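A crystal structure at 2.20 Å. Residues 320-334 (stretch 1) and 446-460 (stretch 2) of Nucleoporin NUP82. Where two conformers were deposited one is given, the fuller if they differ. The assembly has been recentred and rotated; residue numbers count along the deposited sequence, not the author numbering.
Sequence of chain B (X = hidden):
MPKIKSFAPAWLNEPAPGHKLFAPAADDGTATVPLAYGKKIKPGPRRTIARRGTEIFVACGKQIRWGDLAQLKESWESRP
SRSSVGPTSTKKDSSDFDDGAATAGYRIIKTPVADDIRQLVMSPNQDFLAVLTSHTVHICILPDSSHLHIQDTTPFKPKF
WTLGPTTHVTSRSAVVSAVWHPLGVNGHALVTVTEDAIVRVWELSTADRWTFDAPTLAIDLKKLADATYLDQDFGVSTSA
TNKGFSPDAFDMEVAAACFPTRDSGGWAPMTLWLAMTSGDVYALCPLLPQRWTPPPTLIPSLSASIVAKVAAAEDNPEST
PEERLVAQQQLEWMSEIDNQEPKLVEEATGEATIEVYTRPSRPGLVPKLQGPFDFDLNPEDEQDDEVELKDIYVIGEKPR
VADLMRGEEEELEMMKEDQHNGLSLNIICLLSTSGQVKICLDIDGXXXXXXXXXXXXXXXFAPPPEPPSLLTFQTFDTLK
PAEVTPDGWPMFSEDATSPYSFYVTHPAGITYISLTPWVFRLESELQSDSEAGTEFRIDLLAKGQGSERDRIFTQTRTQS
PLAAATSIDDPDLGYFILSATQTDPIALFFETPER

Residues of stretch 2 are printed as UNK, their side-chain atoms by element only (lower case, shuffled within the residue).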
# COMPACT_ATOMS: atom_id res chain seq x y z
N THR B 320 0.22 30.91 -8.19
CA THR B 320 1.54 30.84 -7.58
C THR B 320 2.52 30.12 -8.50
O THR B 320 2.10 29.31 -9.33
CB THR B 320 1.48 30.11 -6.23
OG1 THR B 320 1.16 28.73 -6.44
CG2 THR B 320 0.44 30.73 -5.31
N PRO B 321 3.82 30.41 -8.37
CA PRO B 321 4.82 29.71 -9.19
C PRO B 321 4.85 28.22 -8.89
O PRO B 321 5.32 27.43 -9.71
CB PRO B 321 6.14 30.38 -8.80
CG PRO B 321 5.89 30.99 -7.47
CD PRO B 321 4.45 31.38 -7.45
N GLU B 322 4.34 27.83 -7.72
CA GLU B 322 4.28 26.43 -7.33
C GLU B 322 3.12 25.74 -8.04
O GLU B 322 3.18 24.55 -8.35
CB GLU B 322 4.13 26.29 -5.82
CG GLU B 322 5.06 27.18 -5.00
CD GLU B 322 6.53 26.86 -5.24
OE1 GLU B 322 6.83 25.77 -5.77
OE2 GLU B 322 7.38 27.71 -4.89
N GLU B 323 2.05 26.50 -8.29
CA GLU B 323 0.88 25.96 -8.97
C GLU B 323 1.14 25.83 -10.46
O GLU B 323 0.62 24.93 -11.12
CB GLU B 323 -0.33 26.87 -8.71
CG GLU B 323 -1.65 26.32 -9.24
CD GLU B 323 -2.82 27.25 -8.96
OE1 GLU B 323 -3.98 26.83 -9.19
OE2 GLU B 323 -2.58 28.39 -8.51
N ARG B 324 1.95 26.74 -11.00
CA ARG B 324 2.30 26.72 -12.42
C ARG B 324 3.27 25.58 -12.73
O ARG B 324 3.28 25.04 -13.84
CB ARG B 324 2.90 28.06 -12.85
CG ARG B 324 1.91 29.22 -12.80
CD ARG B 324 2.51 30.50 -13.38
NE ARG B 324 3.63 31.01 -12.60
CZ ARG B 324 4.92 30.83 -12.90
NH1 ARG B 324 5.28 30.13 -13.97
NH2 ARG B 324 5.86 31.34 -12.11
N LEU B 325 4.09 25.22 -11.74
CA LEU B 325 5.09 24.18 -11.93
C LEU B 325 4.44 22.81 -12.07
O LEU B 325 4.90 21.97 -12.84
CB LEU B 325 6.07 24.17 -10.75
CG LEU B 325 7.15 23.08 -10.78
CD1 LEU B 325 8.00 23.17 -12.04
CD2 LEU B 325 8.03 23.18 -9.54
N VAL B 326 3.36 22.58 -11.33
CA VAL B 326 2.64 21.31 -11.42
C VAL B 326 2.05 21.16 -12.81
O VAL B 326 2.12 20.09 -13.41
CB VAL B 326 1.52 21.21 -10.36
CG1 VAL B 326 0.81 19.87 -10.46
CG2 VAL B 326 2.10 21.38 -8.96
N ALA B 327 1.47 22.24 -13.33
CA ALA B 327 0.92 22.23 -14.67
C ALA B 327 2.02 22.00 -15.70
O ALA B 327 1.85 21.24 -16.65
CB ALA B 327 0.19 23.54 -14.96
N GLN B 328 3.16 22.66 -15.49
CA GLN B 328 4.32 22.49 -16.35
C GLN B 328 4.83 21.05 -16.37
O GLN B 328 5.07 20.48 -17.44
CB GLN B 328 5.45 23.42 -15.91
CG GLN B 328 5.44 24.77 -16.59
CD GLN B 328 5.75 24.68 -18.07
OE1 GLN B 328 6.15 23.62 -18.57
NE2 GLN B 328 5.57 25.78 -18.79
N GLN B 329 4.98 20.46 -15.19
CA GLN B 329 5.50 19.10 -15.08
C GLN B 329 4.58 18.10 -15.76
O GLN B 329 5.04 17.18 -16.44
CB GLN B 329 5.70 18.73 -13.61
CG GLN B 329 6.92 19.39 -12.97
CD GLN B 329 7.07 19.03 -11.50
OE1 GLN B 329 6.11 18.67 -10.83
NE2 GLN B 329 8.30 19.13 -11.00
N GLN B 330 3.27 18.28 -15.59
CA GLN B 330 2.29 17.40 -16.21
C GLN B 330 2.31 17.54 -17.73
O GLN B 330 2.14 16.55 -18.45
CB GLN B 330 0.89 17.71 -15.69
CG GLN B 330 0.63 17.22 -14.28
CD GLN B 330 -0.82 17.37 -13.87
OE1 GLN B 330 -1.66 17.81 -14.66
NE2 GLN B 330 -1.14 17.00 -12.63
N LEU B 331 2.50 18.76 -18.21
CA LEU B 331 2.57 19.01 -19.65
C LEU B 331 3.83 18.38 -20.24
O LEU B 331 3.82 17.87 -21.36
CB LEU B 331 2.54 20.51 -19.93
CG LEU B 331 2.67 20.92 -21.40
CD1 LEU B 331 1.63 20.23 -22.26
CD2 LEU B 331 2.56 22.43 -21.53
N GLU B 332 4.92 18.43 -19.47
CA GLU B 332 6.18 17.83 -19.89
C GLU B 332 6.04 16.31 -19.96
O GLU B 332 6.50 15.67 -20.91
CB GLU B 332 7.30 18.22 -18.92
CG GLU B 332 8.68 17.80 -19.37
CD GLU B 332 9.77 18.36 -18.47
OE1 GLU B 332 9.44 19.09 -17.51
OE2 GLU B 332 10.96 18.06 -18.72
N TRP B 333 5.38 15.74 -18.96
CA TRP B 333 5.09 14.31 -18.92
C TRP B 333 4.29 13.88 -20.15
O TRP B 333 4.63 12.90 -20.81
CB TRP B 333 4.33 13.98 -17.63
CG TRP B 333 4.02 12.53 -17.44
CD1 TRP B 333 4.84 11.58 -16.89
CD2 TRP B 333 2.79 11.86 -17.76
NE1 TRP B 333 4.20 10.36 -16.86
CE2 TRP B 333 2.94 10.51 -17.38
CE3 TRP B 333 1.58 12.27 -18.32
CZ2 TRP B 333 1.93 9.56 -17.56
CZ3 TRP B 333 0.58 11.33 -18.50
CH2 TRP B 333 0.76 10.00 -18.12
N MET B 334 3.23 14.63 -20.45
CA MET B 334 2.36 14.31 -21.58
C MET B 334 3.06 14.44 -22.92
O MET B 334 2.77 13.69 -23.85
CB MET B 334 1.12 15.21 -21.56
CG MET B 334 0.12 14.94 -22.68
SD MET B 334 -0.45 13.23 -22.74
CE MET B 334 -1.34 13.11 -21.19
N UNK B 446 -6.36 13.94 -6.37
CA UNK B 446 -4.96 13.56 -6.46
C UNK B 446 -4.55 13.46 -7.92
O UNK B 446 -5.21 12.81 -8.72
c UNK B 446 -5.02 12.35 -4.27
c UNK B 446 -4.69 12.23 -5.75
c UNK B 446 -3.23 11.79 -5.93
N UNK B 447 -3.45 14.14 -8.27
CA UNK B 447 -2.97 14.18 -9.64
C UNK B 447 -1.45 14.03 -9.69
O UNK B 447 -0.78 14.01 -8.66
c UNK B 447 -2.96 16.74 -9.55
o UNK B 447 -3.77 17.99 -11.41
c UNK B 447 -3.45 18.01 -10.20
c UNK B 447 -3.39 15.49 -10.31
o UNK B 447 -3.53 19.04 -9.50
N UNK B 448 -0.93 13.92 -10.90
CA UNK B 448 0.50 13.76 -11.12
C UNK B 448 1.29 14.90 -10.49
O UNK B 448 1.00 16.07 -10.73
c UNK B 448 0.80 13.67 -12.60
N UNK B 449 2.28 14.54 -9.68
CA UNK B 449 3.18 15.53 -9.10
C UNK B 449 4.58 14.98 -8.91
O UNK B 449 4.77 13.80 -8.57
c UNK B 449 2.63 16.03 -7.76
c UNK B 449 1.37 16.87 -7.88
o UNK B 449 1.92 18.04 -5.87
c UNK B 449 1.03 17.63 -6.62
n UNK B 449 -0.26 17.84 -6.38
N UNK B 450 5.57 15.84 -9.15
CA UNK B 450 6.97 15.53 -8.93
C UNK B 450 7.59 16.60 -8.05
O UNK B 450 7.08 17.72 -7.97
c UNK B 450 4.22 13.78 -13.95
c UNK B 450 7.74 15.45 -10.25
c UNK B 450 5.17 12.83 -13.68
c UNK B 450 7.88 13.14 -11.34
c UNK B 450 6.17 14.38 -12.06
n UNK B 450 7.19 12.41 -12.28
c UNK B 450 4.22 15.02 -13.29
c UNK B 450 7.29 14.35 -11.17
c UNK B 450 5.18 15.33 -12.35
c UNK B 450 6.14 13.15 -12.74
N UNK B 451 8.70 16.27 -7.39
CA UNK B 451 9.47 17.28 -6.68
C UNK B 451 10.04 18.28 -7.69
O UNK B 451 10.14 17.97 -8.87
c UNK B 451 10.13 15.83 -4.65
c UNK B 451 9.64 16.76 -3.55
c UNK B 451 11.27 14.95 -4.15
c UNK B 451 10.58 16.64 -5.87
N UNK B 452 10.41 19.48 -7.22
CA UNK B 452 10.95 20.49 -8.14
C UNK B 452 12.28 20.08 -8.77
O UNK B 452 12.99 19.24 -8.21
c UNK B 452 10.22 20.01 -5.86
c UNK B 452 10.30 21.49 -6.05
c UNK B 452 11.16 21.72 -7.23
N UNK B 453 12.62 20.67 -9.93
CA UNK B 453 13.98 20.51 -10.47
C UNK B 453 14.96 21.40 -9.71
O UNK B 453 14.54 22.35 -9.06
c UNK B 453 11.77 21.49 -10.81
c UNK B 453 13.83 20.96 -11.92
c UNK B 453 12.72 21.96 -11.88
N UNK B 454 16.25 21.09 -9.80
CA UNK B 454 17.27 21.89 -9.12
C UNK B 454 17.37 23.28 -9.73
O UNK B 454 17.95 24.19 -9.13
n UNK B 454 20.00 17.89 -7.83
c UNK B 454 20.20 17.72 -6.53
c UNK B 454 18.65 19.87 -8.41
c UNK B 454 20.00 19.18 -8.51
c UNK B 454 18.62 21.18 -9.18
n UNK B 454 20.18 16.50 -6.01
n UNK B 454 20.41 18.77 -5.74
N UNK B 455 16.80 23.45 -10.92
CA UNK B 455 16.78 24.74 -11.59
C UNK B 455 16.03 25.78 -10.77
O UNK B 455 16.38 26.96 -10.77
o UNK B 455 16.75 23.57 -13.73
c UNK B 455 16.14 24.61 -12.98
N UNK B 456 14.99 25.33 -10.07
CA UNK B 456 14.17 26.22 -9.25
C UNK B 456 14.97 26.79 -8.08
O UNK B 456 15.68 26.07 -7.39
c UNK B 456 10.24 26.08 -6.04
c UNK B 456 12.13 26.23 -7.69
n UNK B 456 9.14 25.24 -5.50
c UNK B 456 10.95 25.40 -7.20
c UNK B 456 12.95 25.47 -8.73
N UNK B 457 14.83 28.10 -7.88
CA UNK B 457 15.45 28.77 -6.74
C UNK B 457 14.44 28.99 -5.63
O UNK B 457 13.36 29.54 -5.86
o UNK B 457 17.29 28.95 -8.87
n UNK B 457 18.12 30.92 -8.16
c UNK B 457 17.21 29.94 -8.15
c UNK B 457 16.06 30.11 -7.18
N UNK B 458 14.79 28.56 -4.42
CA UNK B 458 13.88 28.66 -3.29
C UNK B 458 13.60 30.12 -2.94
O UNK B 458 14.52 30.93 -2.84
c UNK B 458 14.45 27.93 -2.07
n UNK B 458 15.77 23.54 -0.02
c UNK B 458 14.72 26.45 -2.31
c UNK B 458 15.44 24.27 -1.28
c UNK B 458 15.16 25.74 -1.04
N UNK B 459 12.33 30.44 -2.74
CA UNK B 459 11.91 31.79 -2.40
C UNK B 459 11.50 31.86 -0.94
O UNK B 459 10.70 31.04 -0.46
n UNK B 459 9.86 32.98 -9.30
n UNK B 459 8.40 33.80 -7.74
c UNK B 459 10.75 32.23 -3.30
c UNK B 459 9.51 33.14 -8.03
c UNK B 459 9.97 32.75 -5.64
n UNK B 459 10.27 32.63 -7.07
c UNK B 459 11.08 32.15 -4.79
N UNK B 460 12.04 32.84 -0.22
CA UNK B 460 11.81 32.97 1.21
C UNK B 460 10.38 33.37 1.52
O UNK B 460 9.77 32.87 2.47
c UNK B 460 15.13 34.81 2.11
c UNK B 460 14.27 33.66 1.63
c UNK B 460 14.64 32.37 2.36
c UNK B 460 12.78 33.98 1.81

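Position 446 has three side-chain carbons, one carrying the other two. It lies out of reach of the helix. It is Val446.

Position 447 has three carbons, the third carrying two oxygens. One oxygen accepts a hydrogen bond from Gln330 NE2. This carboxylate is Glu447; Gln330 NE2 to Glu447 OE1 is 3.1 Å.

Position 448 has a single carbon, so it is Ala448. Its backbone does more: Gln330 NE2 donates to Ala448 O at 3.0 Å, almost straight.

Position 449 has three carbons, the third carrying one oxygen and one nitrogen. The chain runs beside Val326. It is Gln449, with its CG 4.0 Å from Val326 CG1.

Position 450 has one carbon, then fused five- and six-membered rings holding eight carbons and one nitrogen. The rings lie against Gln329 and Trp333. Only an indole fits: Trp450. Its CE3 is 3.7 Å from Gln329 CB, and its CZ2 is 3.5 Å from Trp333 CD1. The two indoles meet obliquely, with planes at 39°.

Position 451 has four carbons, forked at the second. CB points away from the helix. It is Leu451, and its backbone O takes a hydrogen bond from Gln329 NE2 at 3.0 Å.

Position 452 has three carbons closing a ring onto the backbone N. The ring lies near Leu325. It is Pro452, its CB 4.2 Å from Leu325 CD2.

Position 453 has the same ring, also near Leu325. It is Pro453, its CD 4.3 Å from Leu325 CD2.

Position 454 has three carbons, a nitrogen, then a carbon carrying two more nitrogens. It is Arg454, out of reach of the helix.

Position 455 has one carbon and one oxygen: Ser455, also out of reach.

Position 456 has four carbons in a row ending in nitrogen. The nitrogen meets Glu322. It is Lys456, fully extended; its NZ forms a salt bridge with Glu322 OE1 at a very short 2.4 Å.

Position 457 has two carbons, the second carrying oxygen and nitrogen. It is Asn457, without contact.

Position 458 has four carbons in a row ending in nitrogen. It is Lys458, with CB pointing away.

Position 459 has three carbons, a nitrogen, then a carbon with two nitrogens. Its end lies by Pro321. It is Arg459, poorly ordered. Pro321 CG lies over one guanidinium face, 3.8 Å from Arg459 NH1.

Position 460 has four carbons, forked at the second: Leu460, out of reach.

The contact joins a helix to an irregular segment. Gln329 and Gln330 bind its backbone: Gln329 OE1 also accepts a weak bond from Trp450 N at 3.3 Å. Trp450 packs against Gln329 and Trp333, and Leu325 meets the prolines.

Stretch 2, residues 446-460: VEAQWLPPRSKNKRL
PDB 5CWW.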